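Local coordinates for protein HP0958 (Helicobacter pylori, PDB 3NA7) that probably serves flagellar biogenesis as an export chaperone and post-transcriptional regulator, joining a kinked coiled-coil hairpin to a zinc ribbon, at residues I76-I79 against Q80-S84; K126-D129 against L130-E133; V148-E151 against V152-K156; R207-D210 against K211-T214. All blocks are in the same frame, centred on the assembly; numbering follows the deposited sequence.

Contact 1 (I76-I79 against Q80-S84); sequences IASI and QKKMS
The side-chain amide of Q80 takes the methyl CG2 of I76 over one of its faces, almost directly above NE2, 3.4 Å from that nitrogen. The two side chains run alongside each other one helical turn apart. With CG anti to its carbonyl carbon (chi1 -68°) and the chain extended beyond, Q80 passes close to the I76 carbonyl, CG lying 3.4 Å from I76 O. NE2 is hydrogen-bonded to E99, which fixes the turn of the amide, while the I76 methyl packs over its face. Along the backbone, Q80 N bonds to I76 O at 2.9 Å. A weak hydrogen bond, K82 NZ to S78 OG at 3.3 Å, joins two polar ends a turn apart, whereas the ammonium of K81 forms a salt bridge with E85. I79 CG2 and M83 CG meet loosely at 4.3 Å, and the methionine side chain comes within about 6 Å of a bound magnesium ion. I76, I79 and M83 form the strip that packs on helix 91-171, on A102, E98, E99 and L92, near the turn where helix 24-85 gives way to its antiparallel partner in the coiled-coil hairpin.

Contact 2 (K126-D129 against L130-E133); sequences KQED and LKKE
K131 NZ and E128 OE1 make the shortest sound polar bond here, a salt bridge of 2.8 Å between residues three apart on one helix of the antiparallel coiled-coil hairpin. The ammonium comes to the syn side of OE1, 22° out of the carboxylate plane. Both chains fold to achieve this: E128 bends at chi2 (-72°) and K131 at chi3 (67°), and they then lie alongside each other, pointing the same way. K131 CE follows its nitrogen to within 3.1 Å of the same oxygen, OE1 of E128. Backbone bonds hold the turn throughout, among them L130 N to K126 O at 3.0 Å.

Round the helix the chemistry turns apolar. K126 and L130 cross obliquely, the aliphatic part of the lysine lying over the leucine, with K126 CE 4.0 Å from L130 CD2. L130 is buried against I48 and L51 of helix 24-85, and K126, lying across L130, also touches L51. Q127 reaches the same helix by polar means: OE1 is hydrogen-bonded to K55, and NE2 to the carbonyl of I48 and to E52.

A third cluster is electrostatic. D129 OD1 and E133 OE2, probably both negatively charged, come to 4.3 Å, a proximity probably eased by the salt bridge that the other oxygen of E133, OE1, makes with K44. K126 NZ probably offsets some of the negative charge as well, though it is not in contact, standing 5.4 Å from E133 OE1.

Contact 3 (V148-E151 against V152-K156); sequences VENE and VKNIK
Apolar contact along this turn is light: V148 CG1 and V152 CG2 approach to 4.3 Å, a spacing of four residues. V152 sets CG2 anti to its carbonyl carbon, a placement that brings this methyl 3.3 Å from V148 O. I155 treats E151 in a similar way, its CG1 lying 3.3 Å from E151 O, so that aliphatic carbons cover the carbonyls of the preceding turn.

Hydrogen bonding across the turn rests on the backbone. V152 N to V148 O spans 2.9 Å, and N154 N to N150 O spans 3.0 Å; K153 and I155 continue the series to E149 and E151.

The polar side chains on the outer surface meet without bonding one another. The amides of N150 and N154 are turned 72° apart, with N150 OD1 and N154 ND2 separated by 3.9 Å. N154 ND2 also lies 3.3 Å from N150 O, but at an angle too poor for a hydrogen bond. E151 and E149 form long, weak ion pairs with K30 and R31 of helix 24-85, and K153 a similar one with E157, one turn on.

V148, V152 and I155, spaced four and then three residues apart, face helix 24-85, where V148 touches R31, V152 touches I27, and I155 packs on L26 and I27. That rhythm is the heptad-like seam of a coiled coil, here within the kinked antiparallel hairpin.

Contact 4 (R207-D210 against K211-T214); sequences RLND and KIYT
K211, in the first turn, sets its CB 3.7 Å from N209 OD1, while its chain, bent at the last torsion, takes the ammonium to a long, weak ion pair with E215. I212 makes the capping bond: its backbone N-H is taken by N209 OD1 at 3.0 Å, the donor lying almost in line with the side-chain C=O (165°). N209 can turn back this way because its CG stands between the backbone N and the carbonyl carbon (chi1 72°). The I212 side chain lies against the cap, with CD1 3.3 Å from the same N209 OD1, and its CG2 meets L208 CD2 at 3.9 Å, the two side chains crossing at about a right angle. Y213 contributes its backbone N-H, bonded to N209 O at 3.1 Å, the first regular turn of the helix. T214 grips D210 O twice, through its backbone N at 3.1 Å and its OG1 at 2.7 Å, the two donors coming from opposite faces of the carbonyl plane. D210 itself, at the first turn, would probably be favoured by the positive end of the helix dipole.

L208 is buried beside the cysteines of the metal site and packs on I196 and P226, and P226 also touches I212. The whole is a classic asparagine N-cap, here starting helix 210-218 between the two CxxC pairs, C201/C204 and C225/C228, that bind zinc in the C4 zinc ribbon.

Contacts 1, 2 and 3 sample the long hairpin, contact 1 on helix 24-85 and contacts 2 and 3 both on helix 91-171; contact 4 belongs to the zinc ribbon. Contacts 1 and 4 have centres about 104 Å apart, whereas contacts 2 and 3 are separated by about 17 Å between nearest atoms. Contacts 1, 2 and 4 are mainly surface, and contact 3 is partly buried. In the hairpin apolar residues face the partner helix, joined by polar Q127 in contact 2 and Q80 in contact 1. The outer side varies: a salt bridge in contact 2, amides that meet without bonding each other in contact 3, a weak bond and a lysine salt bridge to the next turn in contact 1. Contact 4 instead begins a helix.

Contact 1 (I76-I79 against Q80-S84)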
loop_
_atom_site.group_PDB
_atom_site.type_symbol
_atom_site.label_atom_id
_atom_site.label_comp_id
_atom_site.label_asym_id
_atom_site.label_seq_id
_atom_site.Cartn_x
_atom_site.Cartn_y
_atom_site.Cartn_z
ATOM N N ILE A 76 20.604 -11.507 50.894
ATOM C CA ILE A 76 21.974 -11.162 51.297
ATOM C C ILE A 76 21.996 -10.625 52.735
ATOM O O ILE A 76 22.679 -11.195 53.596
ATOM C CB ILE A 76 22.649 -10.218 50.283
ATOM C CG1 ILE A 76 22.790 -10.942 48.923
ATOM C CG2 ILE A 76 24.018 -9.792 50.793
ATOM C CD1 ILE A 76 23.216 -10.066 47.716
ATOM N N ALA A 77 21.227 -9.562 52.988
ATOM C CA ALA A 77 21.042 -9.001 54.331
ATOM C C ALA A 77 20.742 -10.082 55.379
ATOM O O ALA A 77 21.357 -10.132 56.456
ATOM C CB ALA A 77 19.939 -7.947 54.313
ATOM N N SER A 78 19.801 -10.962 55.059
ATOM C CA SER A 78 19.451 -12.026 55.986
ATOM C C SER A 78 20.606 -13.014 56.245
ATOM O O SER A 78 20.745 -13.527 57.350
ATOM C CB SER A 78 18.216 -12.771 55.509
ATOM O OG SER A 78 18.137 -14.012 56.184
ATOM N N ILE A 79 21.416 -13.289 55.223
ATOM C CA ILE A 79 22.569 -14.177 55.382
ATOM C C ILE A 79 23.638 -13.535 56.250
ATOM O O ILE A 79 24.238 -14.200 57.085
ATOM C CB ILE A 79 23.196 -14.593 54.025
ATOM C CG1 ILE A 79 22.237 -15.490 53.247
ATOM C CG2 ILE A 79 24.544 -15.316 54.246
ATOM C CD1 ILE A 79 22.606 -15.682 51.788
ATOM N N GLN A 80 23.876 -12.251 56.038
ATOM C CA GLN A 80 24.880 -11.499 56.778
ATOM C C GLN A 80 24.502 -11.384 58.245
ATOM O O GLN A 80 25.358 -11.536 59.127
ATOM C CB GLN A 80 25.077 -10.116 56.160
ATOM C CG GLN A 80 25.723 -10.211 54.784
ATOM C CD GLN A 80 25.867 -8.897 54.069
ATOM O OE1 GLN A 80 25.365 -7.860 54.504
ATOM N NE2 GLN A 80 26.559 -8.934 52.947
ATOM N N LYS A 81 23.220 -11.133 58.507
ATOM C CA LYS A 81 22.738 -11.068 59.880
ATOM C C LYS A 81 23.037 -12.388 60.582
ATOM O O LYS A 81 23.539 -12.391 61.701
ATOM C CB LYS A 81 21.242 -10.732 59.931
ATOM C CG LYS A 81 20.713 -10.387 61.330
ATOM C CD LYS A 81 19.327 -9.730 61.235
ATOM C CE LYS A 81 18.687 -9.514 62.598
ATOM N NZ LYS A 81 18.568 -10.791 63.361
ATOM N N LYS A 82 22.757 -13.507 59.913
ATOM C CA LYS A 82 23.065 -14.846 60.441
ATOM C C LYS A 82 24.539 -15.074 60.733
ATOM O O LYS A 82 24.880 -15.789 61.683
ATOM C CB LYS A 82 22.545 -15.934 59.500
ATOM C CG LYS A 82 21.144 -16.422 59.850
ATOM C CD LYS A 82 20.363 -16.878 58.616
ATOM C CE LYS A 82 18.944 -17.297 58.997
ATOM N NZ LYS A 82 17.938 -16.798 58.006
ATOM N N MET A 83 25.409 -14.468 59.927
ATOM C CA MET A 83 26.850 -14.582 60.137
ATOM C C MET A 83 27.245 -13.854 61.417
ATOM O O MET A 83 28.142 -14.296 62.126
ATOM C CB MET A 83 27.670 -14.029 58.955
ATOM C CG MET A 83 27.192 -14.444 57.566
ATOM S SD MET A 83 28.293 -14.189 56.140
ATOM C CE MET A 83 29.142 -12.659 56.495
ATOM N N SER A 84 26.578 -12.739 61.707
ATOM C CA SER A 84 26.913 -11.950 62.898
ATOM C C SER A 84 26.630 -12.704 64.212
ATOM O O SER A 84 27.432 -12.663 65.141
ATOM C CB SER A 84 26.211 -10.590 62.868
ATOM O OG SER A 84 24.818 -10.721 63.048
#

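Contact 2 (K126-D129 against L130-E133)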
loop_
_atom_site.group_PDB
_atom_site.type_symbol
_atom_site.label_atom_id
_atom_site.label_comp_id
_atom_site.label_asym_id
_atom_site.label_seq_id
_atom_site.Cartn_x
_atom_site.Cartn_y
_atom_site.Cartn_z
ATOM N N LYS A 126 15.640 6.047 18.380
ATOM C CA LYS A 126 15.014 5.773 17.091
ATOM C C LYS A 126 13.713 6.562 16.939
ATOM O O LYS A 126 13.432 7.084 15.866
ATOM C CB LYS A 126 14.770 4.274 16.884
ATOM C CG LYS A 126 14.010 3.916 15.606
ATOM C CD LYS A 126 14.851 4.278 14.365
ATOM C CE LYS A 126 14.207 3.790 13.083
ATOM N NZ LYS A 126 15.072 4.158 11.949
ATOM N N GLN A 127 12.947 6.656 18.017
ATOM C CA GLN A 127 11.748 7.481 18.036
ATOM C C GLN A 127 12.046 8.958 17.702
ATOM O O GLN A 127 11.284 9.580 16.937
ATOM C CB GLN A 127 11.046 7.388 19.380
ATOM C CG GLN A 127 10.375 6.040 19.640
ATOM C CD GLN A 127 9.721 6.008 20.997
ATOM O OE1 GLN A 127 10.310 6.452 21.985
ATOM N NE2 GLN A 127 8.462 5.564 21.050
ATOM N N GLU A 128 13.110 9.513 18.291
ATOM C CA GLU A 128 13.511 10.919 18.032
ATOM C C GLU A 128 13.889 11.093 16.560
ATOM O O GLU A 128 13.443 12.039 15.917
ATOM C CB GLU A 128 14.646 11.403 18.943
ATOM C CG GLU A 128 14.356 11.327 20.465
ATOM C CD GLU A 128 13.346 12.371 20.975
ATOM O OE1 GLU A 128 12.962 13.314 20.224
ATOM O OE2 GLU A 128 12.955 12.244 22.155
ATOM N N ASP A 129 14.666 10.154 16.023
ATOM C CA ASP A 129 14.929 10.088 14.577
ATOM C C ASP A 129 13.689 10.171 13.701
ATOM O O ASP A 129 13.569 11.060 12.862
ATOM C CB ASP A 129 15.610 8.778 14.229
ATOM C CG ASP A 129 17.043 8.947 13.905
ATOM O OD1 ASP A 129 17.322 9.531 12.816
ATOM O OD2 ASP A 129 17.873 8.461 14.721
ATOM N N LEU A 130 12.807 9.195 13.871
ATOM C CA LEU A 130 11.564 9.117 13.137
ATOM C C LEU A 130 10.760 10.438 13.222
ATOM O O LEU A 130 10.149 10.865 12.246
ATOM C CB LEU A 130 10.712 7.956 13.678
ATOM C CG LEU A 130 11.245 6.533 13.415
ATOM C CD1 LEU A 130 10.506 5.502 14.325
ATOM C CD2 LEU A 130 11.162 6.162 11.925
ATOM N N LYS A 131 10.763 11.048 14.399
ATOM C CA LYS A 131 10.020 12.283 14.654
ATOM C C LYS A 131 10.603 13.390 13.785
ATOM O O LYS A 131 9.882 14.071 13.101
ATOM C CB LYS A 131 10.083 12.630 16.157
ATOM C CG LYS A 131 9.140 13.707 16.634
ATOM C CD LYS A 131 9.208 13.869 18.173
ATOM C CE LYS A 131 10.558 14.400 18.587
ATOM N NZ LYS A 131 10.597 14.819 19.994
ATOM N N LYS A 132 11.920 13.535 13.768
ATOM C CA LYS A 132 12.536 14.452 12.817
ATOM C C LYS A 132 12.199 14.145 11.348
ATOM O O LYS A 132 11.949 15.046 10.562
ATOM C CB LYS A 132 14.047 14.523 13.036
ATOM C CG LYS A 132 14.426 15.297 14.287
ATOM C CD LYS A 132 15.898 15.705 14.267
ATOM C CE LYS A 132 16.454 15.812 15.680
ATOM N NZ LYS A 132 17.800 16.448 15.692
ATOM N N GLU A 133 12.188 12.879 10.970
ATOM C CA GLU A 133 11.852 12.543 9.590
ATOM C C GLU A 133 10.409 12.914 9.268
ATOM O O GLU A 133 10.139 13.477 8.197
ATOM C CB GLU A 133 12.140 11.076 9.282
ATOM C CG GLU A 133 13.627 10.823 9.093
ATOM C CD GLU A 133 14.015 9.353 9.258
ATOM O OE1 GLU A 133 13.132 8.520 9.513
ATOM O OE2 GLU A 133 15.217 9.037 9.117
#

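Contact 3 (V148-E151 against V152-K156)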
loop_
_atom_site.group_PDB
_atom_site.type_symbol
_atom_site.label_atom_id
_atom_site.label_comp_id
_atom_site.label_asym_id
_atom_site.label_seq_id
_atom_site.Cartn_x
_atom_site.Cartn_y
_atom_site.Cartn_z
ATOM N N VAL A 148 0.204 20.450 -6.941
ATOM C CA VAL A 148 -0.352 19.145 -7.240
ATOM C C VAL A 148 -1.871 19.246 -7.408
ATOM O O VAL A 148 -2.418 18.753 -8.401
ATOM C CB VAL A 148 0.011 18.110 -6.166
ATOM C CG1 VAL A 148 -0.950 16.884 -6.228
ATOM C CG2 VAL A 148 1.447 17.700 -6.316
ATOM N N GLU A 149 -2.533 19.908 -6.457
ATOM C CA GLU A 149 -3.999 19.991 -6.451
ATOM C C GLU A 149 -4.587 20.879 -7.568
ATOM O O GLU A 149 -5.697 20.624 -8.049
ATOM C CB GLU A 149 -4.528 20.333 -5.045
ATOM C CG GLU A 149 -4.048 19.295 -4.000
ATOM C CD GLU A 149 -4.827 19.283 -2.679
ATOM O OE1 GLU A 149 -4.980 20.356 -2.036
ATOM O OE2 GLU A 149 -5.256 18.173 -2.270
ATOM N N ASN A 150 -3.819 21.881 -7.988
ATOM C CA ASN A 150 -4.160 22.720 -9.135
ATOM C C ASN A 150 -4.039 21.931 -10.428
ATOM O O ASN A 150 -4.921 21.996 -11.288
ATOM C CB ASN A 150 -3.238 23.948 -9.188
ATOM C CG ASN A 150 -3.512 24.840 -10.392
ATOM O OD1 ASN A 150 -4.660 25.240 -10.662
ATOM N ND2 ASN A 150 -2.446 25.168 -11.123
ATOM N N GLU A 151 -2.937 21.184 -10.543
ATOM C CA GLU A 151 -2.674 20.289 -11.670
ATOM C C GLU A 151 -3.767 19.249 -11.841
ATOM O O GLU A 151 -4.209 18.993 -12.951
ATOM C CB GLU A 151 -1.334 19.567 -11.476
ATOM C CG GLU A 151 -0.104 20.457 -11.675
ATOM C CD GLU A 151 0.480 20.379 -13.074
ATOM O OE1 GLU A 151 1.709 20.128 -13.182
ATOM O OE2 GLU A 151 -0.283 20.563 -14.055
ATOM N N VAL A 152 -4.163 18.635 -10.732
ATOM C CA VAL A 152 -5.224 17.650 -10.711
ATOM C C VAL A 152 -6.565 18.292 -11.119
ATOM O O VAL A 152 -7.285 17.739 -11.942
ATOM C CB VAL A 152 -5.301 16.931 -9.328
ATOM C CG1 VAL A 152 -6.550 16.085 -9.188
ATOM C CG2 VAL A 152 -4.067 16.036 -9.108
ATOM N N LYS A 153 -6.877 19.463 -10.573
ATOM C CA LYS A 153 -8.100 20.176 -10.953
ATOM C C LYS A 153 -8.194 20.445 -12.476
ATOM O O LYS A 153 -9.232 20.184 -13.091
ATOM C CB LYS A 153 -8.241 21.464 -10.148
ATOM C CG LYS A 153 -9.601 22.179 -10.328
ATOM C CD LYS A 153 -9.672 23.443 -9.472
ATOM C CE LYS A 153 -8.670 24.514 -9.931
ATOM N NZ LYS A 153 -9.184 25.247 -11.121
ATOM N N ASN A 154 -7.111 20.938 -13.079
ATOM C CA ASN A 154 -7.041 21.129 -14.539
ATOM C C ASN A 154 -7.282 19.849 -15.326
ATOM O O ASN A 154 -7.873 19.891 -16.401
ATOM C CB ASN A 154 -5.693 21.698 -14.959
ATOM C CG ASN A 154 -5.515 23.142 -14.554
ATOM O OD1 ASN A 154 -6.455 23.927 -14.591
ATOM N ND2 ASN A 154 -4.290 23.502 -14.166
ATOM N N ILE A 155 -6.797 18.726 -14.801
ATOM C CA ILE A 155 -7.010 17.433 -15.427
ATOM C C ILE A 155 -8.488 16.990 -15.319
ATOM O O ILE A 155 -9.055 16.468 -16.289
ATOM C CB ILE A 155 -6.048 16.351 -14.878
ATOM C CG1 ILE A 155 -4.597 16.662 -15.266
ATOM C CG2 ILE A 155 -6.397 14.980 -15.458
ATOM C CD1 ILE A 155 -3.574 15.866 -14.461
ATOM N N LYS A 156 -9.107 17.213 -14.159
ATOM C CA LYS A 156 -10.542 16.938 -13.991
ATOM C C LYS A 156 -11.394 17.711 -15.001
ATOM O O LYS A 156 -12.263 17.136 -15.664
ATOM C CB LYS A 156 -10.990 17.277 -12.575
ATOM C CG LYS A 156 -10.227 16.534 -11.482
ATOM C CD LYS A 156 -10.895 15.277 -11.036
ATOM C CE LYS A 156 -10.310 14.861 -9.682
ATOM N NZ LYS A 156 -10.680 13.479 -9.299
#

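Contact 4 (R207-D210 against K211-T214)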
loop_
_atom_site.group_PDB
_atom_site.type_symbol
_atom_site.label_atom_id
_atom_site.label_comp_id
_atom_site.label_asym_id
_atom_site.label_seq_id
_atom_site.Cartn_x
_atom_site.Cartn_y
_atom_site.Cartn_z
ATOM N N ARG A 207 -7.971 -17.412 -32.991
ATOM C CA ARG A 207 -7.992 -17.260 -34.450
ATOM C C ARG A 207 -9.422 -17.279 -34.987
ATOM O O ARG A 207 -10.223 -18.122 -34.598
ATOM C CB ARG A 207 -7.165 -18.370 -35.109
ATOM C CG ARG A 207 -6.500 -17.967 -36.421
ATOM C CD ARG A 207 -5.078 -17.400 -36.187
ATOM N NE ARG A 207 -3.982 -18.278 -36.628
ATOM C CZ ARG A 207 -3.932 -18.941 -37.786
ATOM N NH1 ARG A 207 -4.924 -18.855 -38.672
ATOM N NH2 ARG A 207 -2.875 -19.697 -38.071
ATOM N N LEU A 208 -9.743 -16.341 -35.869
ATOM C CA LEU A 208 -11.085 -16.270 -36.459
ATOM C C LEU A 208 -11.129 -17.187 -37.664
ATOM O O LEU A 208 -10.158 -17.243 -38.410
ATOM C CB LEU A 208 -11.396 -14.833 -36.878
ATOM C CG LEU A 208 -11.390 -13.811 -35.725
ATOM C CD1 LEU A 208 -11.021 -12.391 -36.182
ATOM C CD2 LEU A 208 -12.732 -13.829 -35.015
ATOM N N ASN A 209 -12.234 -17.912 -37.853
ATOM C CA ASN A 209 -12.350 -18.812 -39.003
ATOM C C ASN A 209 -12.512 -18.040 -40.314
ATOM O O ASN A 209 -12.712 -16.820 -40.319
ATOM C CB ASN A 209 -13.424 -19.898 -38.806
ATOM C CG ASN A 209 -14.864 -19.358 -38.878
ATOM O OD1 ASN A 209 -15.112 -18.211 -39.268
ATOM N ND2 ASN A 209 -15.820 -20.203 -38.507
ATOM N N ASP A 210 -12.398 -18.747 -41.424
ATOM C CA ASP A 210 -12.355 -18.086 -42.716
ATOM C C ASP A 210 -13.611 -17.266 -42.955
ATOM O O ASP A 210 -13.530 -16.116 -43.385
ATOM C CB ASP A 210 -12.114 -19.106 -43.835
ATOM C CG ASP A 210 -10.675 -19.606 -43.868
ATOM O OD1 ASP A 210 -9.772 -18.908 -43.331
ATOM O OD2 ASP A 210 -10.448 -20.690 -44.440
ATOM N N LYS A 211 -14.759 -17.859 -42.642
ATOM C CA LYS A 211 -16.061 -17.219 -42.847
ATOM C C LYS A 211 -16.155 -15.845 -42.175
ATOM O O LYS A 211 -16.627 -14.883 -42.776
ATOM C CB LYS A 211 -17.172 -18.133 -42.331
ATOM C CG LYS A 211 -18.516 -17.949 -43.009
ATOM C CD LYS A 211 -19.604 -18.667 -42.225
ATOM C CE LYS A 211 -20.791 -19.019 -43.112
ATOM N NZ LYS A 211 -21.503 -17.807 -43.614
ATOM N N ILE A 212 -15.683 -15.755 -40.934
ATOM C CA ILE A 212 -15.817 -14.528 -40.148
ATOM C C ILE A 212 -14.792 -13.472 -40.564
ATOM O O ILE A 212 -15.129 -12.283 -40.705
ATOM C CB ILE A 212 -15.802 -14.827 -38.619
ATOM C CG1 ILE A 212 -17.192 -15.314 -38.180
ATOM C CG2 ILE A 212 -15.393 -13.593 -37.803
ATOM C CD1 ILE A 212 -17.176 -16.552 -37.278
ATOM N N TYR A 213 -13.551 -13.899 -40.783
ATOM C CA TYR A 213 -12.512 -12.961 -41.203
ATOM C C TYR A 213 -12.900 -12.289 -42.520
ATOM O O TYR A 213 -12.653 -11.100 -42.719
ATOM C CB TYR A 213 -11.142 -13.654 -41.300
ATOM C CG TYR A 213 -10.031 -12.764 -41.830
ATOM C CD1 TYR A 213 -9.779 -12.674 -43.204
ATOM C CD2 TYR A 213 -9.235 -12.013 -40.967
ATOM C CE1 TYR A 213 -8.766 -11.859 -43.703
ATOM C CE2 TYR A 213 -8.215 -11.200 -41.455
ATOM C CZ TYR A 213 -7.987 -11.126 -42.823
ATOM O OH TYR A 213 -6.984 -10.327 -43.320
ATOM N N THR A 214 -13.520 -13.057 -43.407
ATOM C CA THR A 214 -13.956 -12.549 -44.705
ATOM C C THR A 214 -15.103 -11.567 -44.494
ATOM O O THR A 214 -15.104 -10.483 -45.074
ATOM C CB THR A 214 -14.371 -13.691 -45.655
ATOM O OG1 THR A 214 -13.372 -14.717 -45.634
ATOM C CG2 THR A 214 -14.516 -13.185 -47.074
#